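Local coordinates for tail fiber protein (Acinetobacter phage AM24, PDB 5W5P) that probably recognises and degrades the capsular polysaccharide of its Acinetobacter host, serving as the trimeric tailspike of the phage, at residues R209-G214 / Y236-A241; S240-A245 / A268-I273; R450-L455 / S615-I620; R490-D495 / M605-L610. One frame throughout, in Å; residues are numbered along the deposited sequence.

How the contacts relate
Following the chain from the N terminus, contact 1 comes first, pairing 209-214 with 236-241 in the parallel beta-helix that forms the shaft. Contact 2 starts where contact 1 ends: they share S240 and A241, and 240-245 goes on to pair with 268-273, so each contact closes one coil onto the next, with centres about 8 Å apart. Contact 3 closes a far longer loop, from 450-455 to 615-620, and contact 4, joining 490-495 to 605-610, falls within that span. Contacts 3 and 4 touch at the C-terminal antiparallel sheet, where strand 598-608 runs between 451-461 and 492-503 and loop 615-620 packs against its edge strand. The centres of contacts 1 and 4 are about 61 Å apart.

Contact 1 of 4, residues R209-G214 / Y236-A241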
loop_
_atom_site.group_PDB
_atom_site.type_symbol
_atom_site.label_atom_id
_atom_site.label_comp_id
_atom_site.label_asym_id
_atom_site.label_seq_id
_atom_site.Cartn_x
_atom_site.Cartn_y
_atom_site.Cartn_z
ATOM N N ARG A 209 -15.747 -5.728 21.672
ATOM C CA ARG A 209 -16.274 -4.368 21.597
ATOM C C ARG A 209 -15.798 -3.617 22.834
ATOM O O ARG A 209 -16.341 -3.805 23.926
ATOM C CB ARG A 209 -17.795 -4.379 21.510
ATOM C CG ARG A 209 -18.347 -5.066 20.274
ATOM C CD ARG A 209 -19.861 -5.128 20.319
ATOM N NE ARG A 209 -20.334 -6.036 21.357
ATOM C CZ ARG A 209 -21.403 -5.815 22.122
ATOM N NH1 ARG A 209 -22.113 -4.705 21.975
ATOM N NH2 ARG A 209 -21.761 -6.709 23.034
ATOM N N PHE A 210 -14.776 -2.779 22.674
ATOM C CA PHE A 210 -14.308 -1.927 23.758
ATOM C C PHE A 210 -15.110 -0.635 23.741
ATOM O O PHE A 210 -15.267 -0.012 22.691
ATOM C CB PHE A 210 -12.811 -1.647 23.623
ATOM C CG PHE A 210 -11.946 -2.853 23.875
ATOM C CD1 PHE A 210 -11.342 -3.528 22.824
ATOM C CD2 PHE A 210 -11.749 -3.320 25.167
ATOM C CE1 PHE A 210 -10.538 -4.638 23.059
ATOM C CE2 PHE A 210 -10.962 -4.431 25.409
ATOM C CZ PHE A 210 -10.354 -5.092 24.355
ATOM N N GLN A 211 -15.639 -0.248 24.896
ATOM C CA GLN A 211 -16.560 0.876 24.966
ATOM C C GLN A 211 -16.298 1.698 26.218
ATOM O O GLN A 211 -16.077 1.146 27.301
ATOM C CB GLN A 211 -18.020 0.393 24.951
ATOM C CG GLN A 211 -19.052 1.510 24.823
ATOM C CD GLN A 211 -20.428 1.001 24.417
ATOM O OE1 GLN A 211 -20.566 -0.112 23.906
ATOM N NE2 GLN A 211 -21.456 1.819 24.645
ATOM N N GLY A 212 -16.314 3.025 26.056
ATOM C CA GLY A 212 -16.290 3.945 27.170
ATOM C C GLY A 212 -17.590 4.734 27.222
ATOM O O GLY A 212 -18.398 4.707 26.288
ATOM N N ASP A 213 -17.788 5.436 28.338
ATOM C CA ASP A 213 -18.977 6.263 28.504
ATOM C C ASP A 213 -18.811 7.670 27.937
ATOM O O ASP A 213 -19.797 8.412 27.860
ATOM C CB ASP A 213 -19.370 6.352 29.985
ATOM C CG ASP A 213 -18.223 6.777 30.877
ATOM O OD1 ASP A 213 -17.162 7.162 30.351
ATOM O OD2 ASP A 213 -18.377 6.722 32.113
ATOM N N GLY A 214 -17.598 8.055 27.542
ATOM C CA GLY A 214 -17.360 9.365 26.976
ATOM C C GLY A 214 -17.272 10.497 27.972
ATOM O O GLY A 214 -16.893 11.610 27.585
ATOM N N TYR A 236 -14.581 -0.079 18.711
ATOM C CA TYR A 236 -14.204 0.867 19.755
ATOM C C TYR A 236 -15.183 2.027 19.720
ATOM O O TYR A 236 -15.302 2.710 18.698
ATOM C CB TYR A 236 -12.770 1.366 19.568
ATOM C CG TYR A 236 -11.738 0.273 19.647
ATOM C CD1 TYR A 236 -11.464 -0.532 18.549
ATOM C CD2 TYR A 236 -11.035 0.046 20.816
ATOM C CE1 TYR A 236 -10.519 -1.530 18.618
ATOM C CE2 TYR A 236 -10.088 -0.953 20.897
ATOM C CZ TYR A 236 -9.834 -1.737 19.799
ATOM O OH TYR A 236 -8.896 -2.734 19.885
ATOM N N LEU A 237 -15.875 2.245 20.832
ATOM C CA LEU A 237 -16.939 3.234 20.917
ATOM C C LEU A 237 -16.686 4.117 22.129
ATOM O O LEU A 237 -16.595 3.617 23.256
ATOM C CB LEU A 237 -18.305 2.545 21.006
ATOM C CG LEU A 237 -19.559 3.415 21.131
ATOM C CD1 LEU A 237 -19.622 4.462 20.021
ATOM C CD2 LEU A 237 -20.796 2.535 21.119
ATOM N N ARG A 238 -16.560 5.424 21.886
ATOM C CA ARG A 238 -16.366 6.429 22.936
ATOM C C ARG A 238 -15.174 6.081 23.827
ATOM O O ARG A 238 -15.217 6.224 25.052
ATOM C CB ARG A 238 -17.643 6.620 23.759
ATOM C CG ARG A 238 -18.835 7.067 22.920
ATOM C CD ARG A 238 -20.053 7.371 23.767
ATOM N NE ARG A 238 -21.230 7.649 22.946
ATOM C CZ ARG A 238 -22.080 6.718 22.517
ATOM N NH1 ARG A 238 -21.884 5.444 22.830
ATOM N NH2 ARG A 238 -23.132 7.058 21.778
ATOM N N ILE A 239 -14.090 5.636 23.192
ATOM C CA ILE A 239 -12.840 5.310 23.867
ATOM C C ILE A 239 -11.910 6.511 23.768
ATOM O O ILE A 239 -11.685 7.046 22.677
ATOM C CB ILE A 239 -12.197 4.049 23.263
ATOM C CG1 ILE A 239 -13.107 2.841 23.511
ATOM C CG2 ILE A 239 -10.774 3.840 23.796
ATOM C CD1 ILE A 239 -12.959 2.230 24.892
ATOM N N SER A 240 -11.368 6.942 24.909
ATOM C CA SER A 240 -10.550 8.153 24.927
ATOM C C SER A 240 -9.281 7.977 24.102
ATOM O O SER A 240 -8.818 8.920 23.448
ATOM C CB SER A 240 -10.208 8.531 26.368
ATOM O OG SER A 240 -11.357 8.455 27.199
ATOM N N ALA A 241 -8.702 6.778 24.127
ATOM C CA ALA A 241 -7.515 6.477 23.341
ATOM C C ALA A 241 -7.385 4.969 23.225
ATOM O O ALA A 241 -7.475 4.263 24.231
ATOM C CB ALA A 241 -6.253 7.070 23.981
HETATM O O HOH W 1 -20.833 4.580 25.377
HETATM O O HOH W 2 -14.530 6.795 27.930
#
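F210 and Y236 lie side by side on successive coils of a parallel beta-helix, their rings projecting the same way from strands 209-211 and 235-237. The ring planes are only 23° from parallel but slid apart, with centroids separated by 5.5 Å, so overlap is slight and the closest touch is F210 CD1 to Y236 CE2 at 3.5 Å. Both rings leave the backbone with CG anti to the carbonyl carbon (chi1 -69° for F210, -62° for Y236), so that both CG atoms sit beside their backbone N. I239 CD1 reaches the backbone of 209-214, 3.6 Å from G212 N, and loosely touches F210 CB. Beneath these groups the strands are joined by L237 N to F210 O, 3.0 Å, and G212 N to L237 O, 2.9 Å.

Q211 and L237 occupy the other face, where the amide carbon Q211 CD rests 3.7 Å from L237 CD2. The amide is held at both ends: OE1 accepts from R172 NE on the preceding coil, while NE2 donates to a water, 2.9 Å away, that also accepts from R238 NH1 and donates to G212 O. Further out, V220 of strand 219-222 packs on F210, Y236 and I239, and D161 of the second subunit packs on Q211 and L237. Beyond L237, R238 lays its side chain against G212, its CB 3.3 Å from G212 O.

Contact 2 of 4, residues S240-A245 / A268-I273; sequences SALVRA and ALCNRI
The carbonyl oxygen of I273 accepts a hydrogen bond from V243 N at 3.1 Å, and L242 CB presses on the same oxygen from 3.2 Å. One residue back the pairing slackens: L242 N reaches R272 O in a weak bond of 3.5 Å, supplemented by a CA-H...O contact from A241 CA to that oxygen. The bond from R272 N to S240 O is also weak, short enough at 3.0 Å but bent to 120° at the hydrogen. The irregularity fits the place, a corner of the parallel beta-helix where the chain turns from one face of the coil to the next, at L242 and V243 on one coil and at I273 on its successor.

Before the corner, N271 leans over S240, its ND2 3.7 Å from S240 CA. A water spans the two polar ends, 3.0 Å from S240 OG and weakly bound by N271 ND2, while S240 OG is also bonded to S218 N of the preceding coil. On the inner side L242 CD1 meets C270 SG at 4.2 Å, with Y236 packing on both residues. R272 turns away from the strand pair: its chain bends at chi2 (-84°), and NH2 comes back to N271 O at 3.0 Å, lying 36° above that carbonyl's plane. The guanidinium makes a cation-pi contact with Y297 of the following coil.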
loop_
_atom_site.group_PDB
_atom_site.type_symbol
_atom_site.label_atom_id
_atom_site.label_comp_id
_atom_site.label_asym_id
_atom_site.label_seq_id
_atom_site.Cartn_x
_atom_site.Cartn_y
_atom_site.Cartn_z
ATOM N N SER A 240 -11.368 6.942 24.909
ATOM C CA SER A 240 -10.550 8.153 24.927
ATOM C C SER A 240 -9.281 7.977 24.102
ATOM O O SER A 240 -8.818 8.920 23.448
ATOM C CB SER A 240 -10.208 8.531 26.368
ATOM O OG SER A 240 -11.357 8.455 27.199
ATOM N N ALA A 241 -8.702 6.778 24.127
ATOM C CA ALA A 241 -7.515 6.477 23.341
ATOM C C ALA A 241 -7.385 4.969 23.225
ATOM O O ALA A 241 -7.475 4.263 24.231
ATOM C CB ALA A 241 -6.253 7.070 23.981
ATOM N N LEU A 242 -7.178 4.476 22.003
ATOM C CA LEU A 242 -6.870 3.060 21.837
ATOM C C LEU A 242 -5.505 2.741 22.433
ATOM O O LEU A 242 -5.345 1.750 23.158
ATOM C CB LEU A 242 -6.916 2.674 20.357
ATOM C CG LEU A 242 -8.260 2.225 19.779
ATOM C CD1 LEU A 242 -9.278 3.366 19.751
ATOM C CD2 LEU A 242 -8.069 1.634 18.383
ATOM N N VAL A 243 -4.509 3.577 22.141
ATOM C CA VAL A 243 -3.155 3.434 22.667
ATOM C C VAL A 243 -2.726 4.766 23.265
ATOM O O VAL A 243 -2.911 5.818 22.645
ATOM C CB VAL A 243 -2.151 2.993 21.582
ATOM C CG1 VAL A 243 -0.791 2.697 22.211
ATOM C CG2 VAL A 243 -2.671 1.782 20.832
ATOM N N ARG A 244 -2.151 4.719 24.462
ATOM C CA ARG A 244 -1.609 5.899 25.112
ATOM C C ARG A 244 -0.254 5.537 25.697
ATOM O O ARG A 244 -0.046 4.403 26.142
ATOM C CB ARG A 244 -2.552 6.424 26.206
ATOM C CG ARG A 244 -1.996 7.593 27.001
ATOM C CD ARG A 244 -3.054 8.242 27.878
ATOM N NE ARG A 244 -4.093 8.883 27.080
ATOM C CZ ARG A 244 -5.274 9.281 27.552
ATOM N NH1 ARG A 244 -5.574 9.123 28.836
ATOM N NH2 ARG A 244 -6.155 9.844 26.738
ATOM N N ALA A 245 0.674 6.490 25.664
ATOM C CA ALA A 245 1.995 6.298 26.250
ATOM C C ALA A 245 2.520 7.656 26.692
ATOM O O ALA A 245 2.717 8.540 25.853
ATOM C CB ALA A 245 2.947 5.638 25.250
ATOM N N ALA A 268 -15.537 4.554 16.504
ATOM C CA ALA A 268 -16.619 5.526 16.505
ATOM C C ALA A 268 -16.557 6.346 17.783
ATOM O O ALA A 268 -16.458 5.782 18.879
ATOM C CB ALA A 268 -17.980 4.837 16.374
ATOM N N LEU A 269 -16.600 7.670 17.627
ATOM C CA LEU A 269 -16.698 8.605 18.748
ATOM C C LEU A 269 -15.520 8.479 19.707
ATOM O O LEU A 269 -15.643 8.773 20.896
ATOM C CB LEU A 269 -18.020 8.427 19.494
ATOM C CG LEU A 269 -19.254 8.682 18.626
ATOM C CD1 LEU A 269 -20.522 8.154 19.288
ATOM C CD2 LEU A 269 -19.366 10.165 18.336
ATOM N N CYS A 270 -14.369 8.046 19.200
ATOM C CA CYS A 270 -13.158 7.962 20.004
ATOM C C CYS A 270 -12.449 9.311 20.018
ATOM O O CYS A 270 -12.442 10.031 19.016
ATOM C CB CYS A 270 -12.223 6.878 19.462
ATOM S SG CYS A 270 -12.971 5.226 19.347
ATOM N N ASN A 271 -11.867 9.660 21.168
ATOM C CA ASN A 271 -11.185 10.947 21.290
ATOM C C ASN A 271 -9.849 10.936 20.561
ATOM O O ASN A 271 -9.467 11.936 19.942
ATOM C CB ASN A 271 -10.975 11.306 22.763
ATOM C CG ASN A 271 -12.265 11.658 23.469
ATOM O OD1 ASN A 271 -13.186 12.217 22.869
ATOM N ND2 ASN A 271 -12.343 11.329 24.754
ATOM N N ARG A 272 -9.113 9.829 20.652
ATOM C CA ARG A 272 -7.846 9.658 19.957
ATOM C C ARG A 272 -7.697 8.197 19.569
ATOM O O ARG A 272 -8.213 7.305 20.248
ATOM C CB ARG A 272 -6.637 10.070 20.814
ATOM C CG ARG A 272 -6.647 11.504 21.305
ATOM C CD ARG A 272 -6.094 12.457 20.267
ATOM N NE ARG A 272 -5.883 13.789 20.834
ATOM C CZ ARG A 272 -6.784 14.765 20.796
ATOM N NH1 ARG A 272 -6.508 15.942 21.342
ATOM N NH2 ARG A 272 -7.959 14.565 20.209
ATOM N N ILE A 273 -6.994 7.961 18.464
ATOM C CA ILE A 273 -6.556 6.607 18.150
ATOM C C ILE A 273 -5.270 6.289 18.898
ATOM O O ILE A 273 -5.184 5.294 19.628
ATOM C CB ILE A 273 -6.383 6.434 16.630
ATOM C CG1 ILE A 273 -7.690 6.739 15.898
ATOM C CG2 ILE A 273 -5.921 5.028 16.311
ATOM C CD1 ILE A 273 -7.566 6.664 14.380
HETATM O O HOH W 3 -13.414 10.580 27.234
#

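Contact 3 of 4, residues R450-L455 / S615-I620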
loop_
_atom_site.group_PDB
_atom_site.type_symbol
_atom_site.label_atom_id
_atom_site.label_comp_id
_atom_site.label_asym_id
_atom_site.label_seq_id
_atom_site.Cartn_x
_atom_site.Cartn_y
_atom_site.Cartn_z
ATOM N N ARG A 450 2.937 19.722 -21.073
ATOM C CA ARG A 450 3.032 19.101 -22.395
ATOM C C ARG A 450 4.442 19.209 -22.972
ATOM O O ARG A 450 4.619 19.314 -24.189
ATOM C CB ARG A 450 1.998 19.693 -23.363
ATOM C CG ARG A 450 0.558 19.376 -22.987
ATOM C CD ARG A 450 -0.404 20.405 -23.544
ATOM N NE ARG A 450 -1.710 20.323 -22.902
ATOM C CZ ARG A 450 -2.854 20.118 -23.548
ATOM N NH1 ARG A 450 -2.867 19.977 -24.866
ATOM N NH2 ARG A 450 -3.991 20.054 -22.871
ATOM N N VAL A 451 5.450 19.185 -22.102
ATOM C CA VAL A 451 6.852 19.182 -22.502
ATOM C C VAL A 451 7.378 17.760 -22.381
ATOM O O VAL A 451 7.177 17.103 -21.350
ATOM C CB VAL A 451 7.677 20.149 -21.636
ATOM C CG1 VAL A 451 9.157 20.023 -21.951
ATOM C CG2 VAL A 451 7.201 21.588 -21.831
ATOM N N THR A 452 8.042 17.278 -23.432
ATOM C CA THR A 452 8.590 15.928 -23.452
ATOM C C THR A 452 10.034 15.965 -23.935
ATOM O O THR A 452 10.412 16.802 -24.760
ATOM C CB THR A 452 7.752 14.981 -24.342
ATOM O OG1 THR A 452 8.361 13.683 -24.385
ATOM C CG2 THR A 452 7.633 15.529 -25.761
ATOM N N PHE A 453 10.838 15.046 -23.407
ATOM C CA PHE A 453 12.262 14.989 -23.692
ATOM C C PHE A 453 12.590 13.747 -24.510
ATOM O O PHE A 453 11.975 12.690 -24.344
ATOM C CB PHE A 453 13.085 14.989 -22.399
ATOM C CG PHE A 453 13.098 16.312 -21.700
ATOM C CD1 PHE A 453 11.997 16.736 -20.975
ATOM C CD2 PHE A 453 14.207 17.139 -21.774
ATOM C CE1 PHE A 453 12.001 17.958 -20.334
ATOM C CE2 PHE A 453 14.220 18.369 -21.131
ATOM C CZ PHE A 453 13.116 18.778 -20.410
ATOM N N ASP A 454 13.558 13.895 -25.410
ATOM C CA ASP A 454 14.014 12.795 -26.244
ATOM C C ASP A 454 15.527 12.867 -26.352
ATOM O O ASP A 454 16.149 13.864 -25.982
ATOM C CB ASP A 454 13.373 12.826 -27.635
ATOM C CG ASP A 454 13.073 11.440 -28.165
ATOM O OD1 ASP A 454 13.865 10.514 -27.893
ATOM O OD2 ASP A 454 12.046 11.279 -28.854
ATOM N N LEU A 455 16.121 11.796 -26.868
ATOM C CA LEU A 455 17.570 11.700 -26.909
ATOM C C LEU A 455 17.973 10.573 -27.850
ATOM O O LEU A 455 17.208 9.631 -28.077
ATOM C CB LEU A 455 18.158 11.477 -25.507
ATOM C CG LEU A 455 18.103 10.084 -24.870
ATOM C CD1 LEU A 455 19.049 10.004 -23.678
ATOM C CD2 LEU A 455 16.690 9.737 -24.445
ATOM N N SER A 615 -2.384 17.368 -28.408
ATOM C CA SER A 615 -1.098 16.689 -28.321
ATOM C C SER A 615 -0.412 17.020 -27.001
ATOM O O SER A 615 -0.268 18.192 -26.638
ATOM C CB SER A 615 -0.206 17.085 -29.497
ATOM O OG SER A 615 1.095 16.532 -29.360
ATOM N N VAL A 616 0.007 15.983 -26.279
ATOM C CA VAL A 616 0.790 16.166 -25.065
ATOM C C VAL A 616 2.258 15.803 -25.256
ATOM O O VAL A 616 3.093 16.237 -24.446
ATOM C CB VAL A 616 0.188 15.376 -23.882
ATOM C CG1 VAL A 616 -1.086 16.052 -23.394
ATOM C CG2 VAL A 616 -0.083 13.936 -24.282
ATOM N N ALA A 617 2.602 15.041 -26.294
ATOM C CA ALA A 617 3.991 14.707 -26.605
ATOM C C ALA A 617 4.215 14.835 -28.108
ATOM O O ALA A 617 3.728 14.005 -28.883
ATOM C CB ALA A 617 4.340 13.298 -26.128
ATOM N N GLY A 618 4.967 15.856 -28.520
ATOM C CA GLY A 618 5.350 15.993 -29.912
ATOM C C GLY A 618 6.165 14.816 -30.416
ATOM O O GLY A 618 7.115 14.376 -29.762
ATOM N N GLN A 619 5.815 14.301 -31.590
ATOM C CA GLN A 619 6.396 13.064 -32.091
ATOM C C GLN A 619 7.640 13.286 -32.958
ATOM O O GLN A 619 8.058 12.362 -33.666
ATOM C CB GLN A 619 5.339 12.266 -32.859
ATOM C CG GLN A 619 4.275 11.636 -31.965
ATOM C CD GLN A 619 4.864 10.903 -30.764
ATOM O OE1 GLN A 619 5.380 9.786 -30.885
ATOM N NE2 GLN A 619 4.785 11.530 -29.598
ATOM N N ILE A 620 8.231 14.484 -32.930
ATOM C CA ILE A 620 9.572 14.659 -33.478
ATOM C C ILE A 620 10.572 13.978 -32.550
ATOM O O ILE A 620 10.401 13.970 -31.322
ATOM C CB ILE A 620 9.903 16.151 -33.667
ATOM C CG1 ILE A 620 11.191 16.325 -34.477
ATOM C CG2 ILE A 620 10.033 16.866 -32.325
ATOM C CD1 ILE A 620 10.969 16.299 -35.975
HETATM O O HOH W 4 -1.418 20.449 -27.271
HETATM O O HOH W 5 9.690 12.538 -29.487
#
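R450 and V616 form the close-packed end of this contact, with R450 CG 3.7 Å from V616 CG1. The arginine chain runs extended from CG to NE, crossing the valine so that V616 CG1 also sits 4.2 Å above one face of the guanidinium plane, displaced toward its rim. Next to them R450 O and V616 O, two acceptors 3.4 Å apart, both lie within hydrogen-bonding reach of S609 OG, whose one proton can serve only one at a time. T452 continues the packing, its CG2 3.8 Å from A617 CA, while OG1, anti to the backbone N (chi1 177°), is bonded to K444 N of the second subunit.

Strand 451-461 borders the C-terminal antiparallel sheet and takes its backbone bonds from strand 598-608; the loop 615-620 lies against it with no direct hydrogen bond between the two segments. The loop has its own brace, from Q619 NE2 to A617 O at 2.8 Å, with the donor 52° above the carbonyl plane.

Where the contact is looser, water fills in. At R450 a water lies in the guanidinium plane, 2.8 Å from NH1, and also reaches S615 O; R450 NH2 instead bonds L395 O of the second subunit. At the far end D454 OD2 stays 4.0 Å from I620 O, with a doubtfully close water between them. D454 OD2 also forms a salt bridge with R438 of the second subunit.

Contact 4 of 4, residues R490-D495 / M605-L610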
loop_
_atom_site.group_PDB
_atom_site.type_symbol
_atom_site.label_atom_id
_atom_site.label_comp_id
_atom_site.label_asym_id
_atom_site.label_seq_id
_atom_site.Cartn_x
_atom_site.Cartn_y
_atom_site.Cartn_z
ATOM N N ARG A 490 -0.227 17.175 -34.972
ATOM C CA ARG A 490 1.089 16.966 -35.566
ATOM C C ARG A 490 2.086 18.049 -35.171
ATOM O O ARG A 490 3.206 17.741 -34.752
ATOM C CB ARG A 490 0.962 16.884 -37.086
ATOM C CG ARG A 490 -0.025 15.829 -37.554
ATOM C CD ARG A 490 0.320 15.309 -38.933
ATOM N NE ARG A 490 -0.615 14.274 -39.364
ATOM C CZ ARG A 490 -1.524 14.439 -40.322
ATOM N NH1 ARG A 490 -1.622 15.602 -40.954
ATOM N NH2 ARG A 490 -2.336 13.443 -40.646
ATOM N N ALA A 491 1.698 19.317 -35.297
ATOM C CA ALA A 491 2.641 20.419 -35.143
ATOM C C ALA A 491 3.230 20.459 -33.735
ATOM O O ALA A 491 2.592 20.067 -32.754
ATOM C CB ALA A 491 1.959 21.752 -35.457
ATOM N N CYS A 492 4.464 20.947 -33.648
ATOM C CA CYS A 492 5.152 21.108 -32.374
ATOM C C CYS A 492 6.387 21.967 -32.604
ATOM O O CYS A 492 6.774 22.251 -33.741
ATOM C CB CYS A 492 5.533 19.758 -31.760
ATOM S SG CYS A 492 6.635 18.756 -32.789
ATOM N N THR A 493 6.990 22.397 -31.500
ATOM C CA THR A 493 8.282 23.062 -31.507
ATOM C C THR A 493 9.197 22.346 -30.525
ATOM O O THR A 493 8.741 21.556 -29.691
ATOM C CB THR A 493 8.164 24.549 -31.152
ATOM O OG1 THR A 493 7.501 24.702 -29.891
ATOM C CG2 THR A 493 7.376 25.278 -32.227
ATOM N N ALA A 494 10.495 22.621 -30.631
ATOM C CA ALA A 494 11.472 21.858 -29.869
ATOM C C ALA A 494 12.814 22.574 -29.874
ATOM O O ALA A 494 13.118 23.368 -30.770
ATOM C CB ALA A 494 11.632 20.439 -30.427
ATOM N N ASP A 495 13.612 22.272 -28.851
ATOM C CA ASP A 495 15.011 22.657 -28.762
ATOM C C ASP A 495 15.892 21.431 -28.971
ATOM O O ASP A 495 15.475 20.295 -28.740
ATOM C CB ASP A 495 15.330 23.291 -27.401
ATOM C CG ASP A 495 14.604 24.602 -27.176
ATOM O OD1 ASP A 495 14.109 25.199 -28.157
ATOM O OD2 ASP A 495 14.527 25.036 -26.007
HETATM N N MSE A 605 16.771 16.373 -26.918
HETATM C CA MSE A 605 15.753 17.319 -27.359
HETATM C C MSE A 605 14.768 17.682 -26.249
HETATM O O MSE A 605 14.429 16.849 -25.411
HETATM C CB MSE A 605 14.996 16.753 -28.562
HETATM C CG MSE A 605 15.865 16.575 -29.804
HETATM SE SE MSE A 605 14.852 16.063 -31.402
HETATM C CE MSE A 605 13.765 17.678 -31.583
ATOM N N THR A 606 14.334 18.940 -26.249
ATOM C CA THR A 606 13.283 19.449 -25.367
ATOM C C THR A 606 12.111 19.834 -26.265
ATOM O O THR A 606 12.149 20.882 -26.916
ATOM C CB THR A 606 13.772 20.652 -24.550
ATOM O OG1 THR A 606 14.970 20.315 -23.837
ATOM C CG2 THR A 606 12.708 21.106 -23.560
ATOM N N ILE A 607 11.074 18.999 -26.315
ATOM C CA ILE A 607 9.955 19.189 -27.238
ATOM C C ILE A 607 8.809 19.885 -26.515
ATOM O O ILE A 607 8.370 19.437 -25.449
ATOM C CB ILE A 607 9.490 17.850 -27.837
ATOM C CG1 ILE A 607 10.633 17.186 -28.610
ATOM C CG2 ILE A 607 8.267 18.055 -28.727
ATOM C CD1 ILE A 607 10.621 15.672 -28.531
ATOM N N TYR A 608 8.320 20.975 -27.100
ATOM C CA TYR A 608 7.164 21.705 -26.587
ATOM C C TYR A 608 5.961 21.302 -27.433
ATOM O O TYR A 608 5.806 21.759 -28.568
ATOM C CB TYR A 608 7.415 23.212 -26.627
ATOM C CG TYR A 608 8.742 23.609 -26.019
ATOM C CD1 TYR A 608 8.874 23.794 -24.642
ATOM C CD2 TYR A 608 9.866 23.783 -26.813
ATOM C CE1 TYR A 608 10.089 24.146 -24.080
ATOM C CE2 TYR A 608 11.081 24.135 -26.264
ATOM C CZ TYR A 608 11.191 24.317 -24.899
ATOM O OH TYR A 608 12.410 24.667 -24.359
ATOM N N SER A 609 5.105 20.444 -26.875
ATOM C CA SER A 609 4.051 19.817 -27.663
ATOM C C SER A 609 2.796 20.665 -27.800
ATOM O O SER A 609 1.957 20.349 -28.651
ATOM C CB SER A 609 3.675 18.463 -27.058
ATOM O OG SER A 609 4.826 17.774 -26.607
ATOM N N LEU A 610 2.640 21.717 -27.001
ATOM C CA LEU A 610 1.425 22.523 -27.052
ATOM C C LEU A 610 1.183 23.031 -28.464
ATOM O O LEU A 610 2.037 23.708 -29.042
ATOM C CB LEU A 610 1.525 23.695 -26.079
ATOM C CG LEU A 610 0.239 24.501 -25.879
ATOM C CD1 LEU A 610 -0.885 23.605 -25.399
ATOM C CD2 LEU A 610 0.466 25.640 -24.899
HETATM O O HOH W 6 2.516 18.677 -30.454
HETATM O O HOH W 7 4.716 24.190 -28.945
#
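Y608 reaches across the neighbouring antiparallel strand 492-503 toward D495, within the C-terminal antiparallel sheet. Its CB lies 3.6 Å from T493 OG1. Farther along the ring CD2 passes A494 CA at 4.0 Å, and CE2 then comes to 3.6 Å from D495 OD2. At the tip, OH donates to D495 OD2 over 2.7 Å. The carboxylate stands 73° from the ring plane, with D495 CG in that plane at the ring edge, and the hydroxyl meets OD2 from above the carboxylate, 55° out of its plane. The other oxygen, D495 OD1, makes a salt bridge with K516 of the third subunit, so each oxygen has a polar partner, and the lysine would probably favour the charged form of the acid.

Underneath, T493 with Y608 and D495 with T606 are hydrogen-bonded pairs, each joined by two backbone bonds. Between them A494 and I607 form a non-hydrogen-bonded pair whose CA atoms are only 4.0 Å apart. Their side chains face the other way: A494 CB meets I607 CG1 at 3.9 Å and the methyl CE of selenomethionine M605 at 3.7 Å, the M605 chain bending at chi3. Back at the CB end of the tyrosine, T493 OG1, also bonded to N497 of the third subunit, donates to a water that in turn bonds L610 O and, at 2.7 Å, Y608 O.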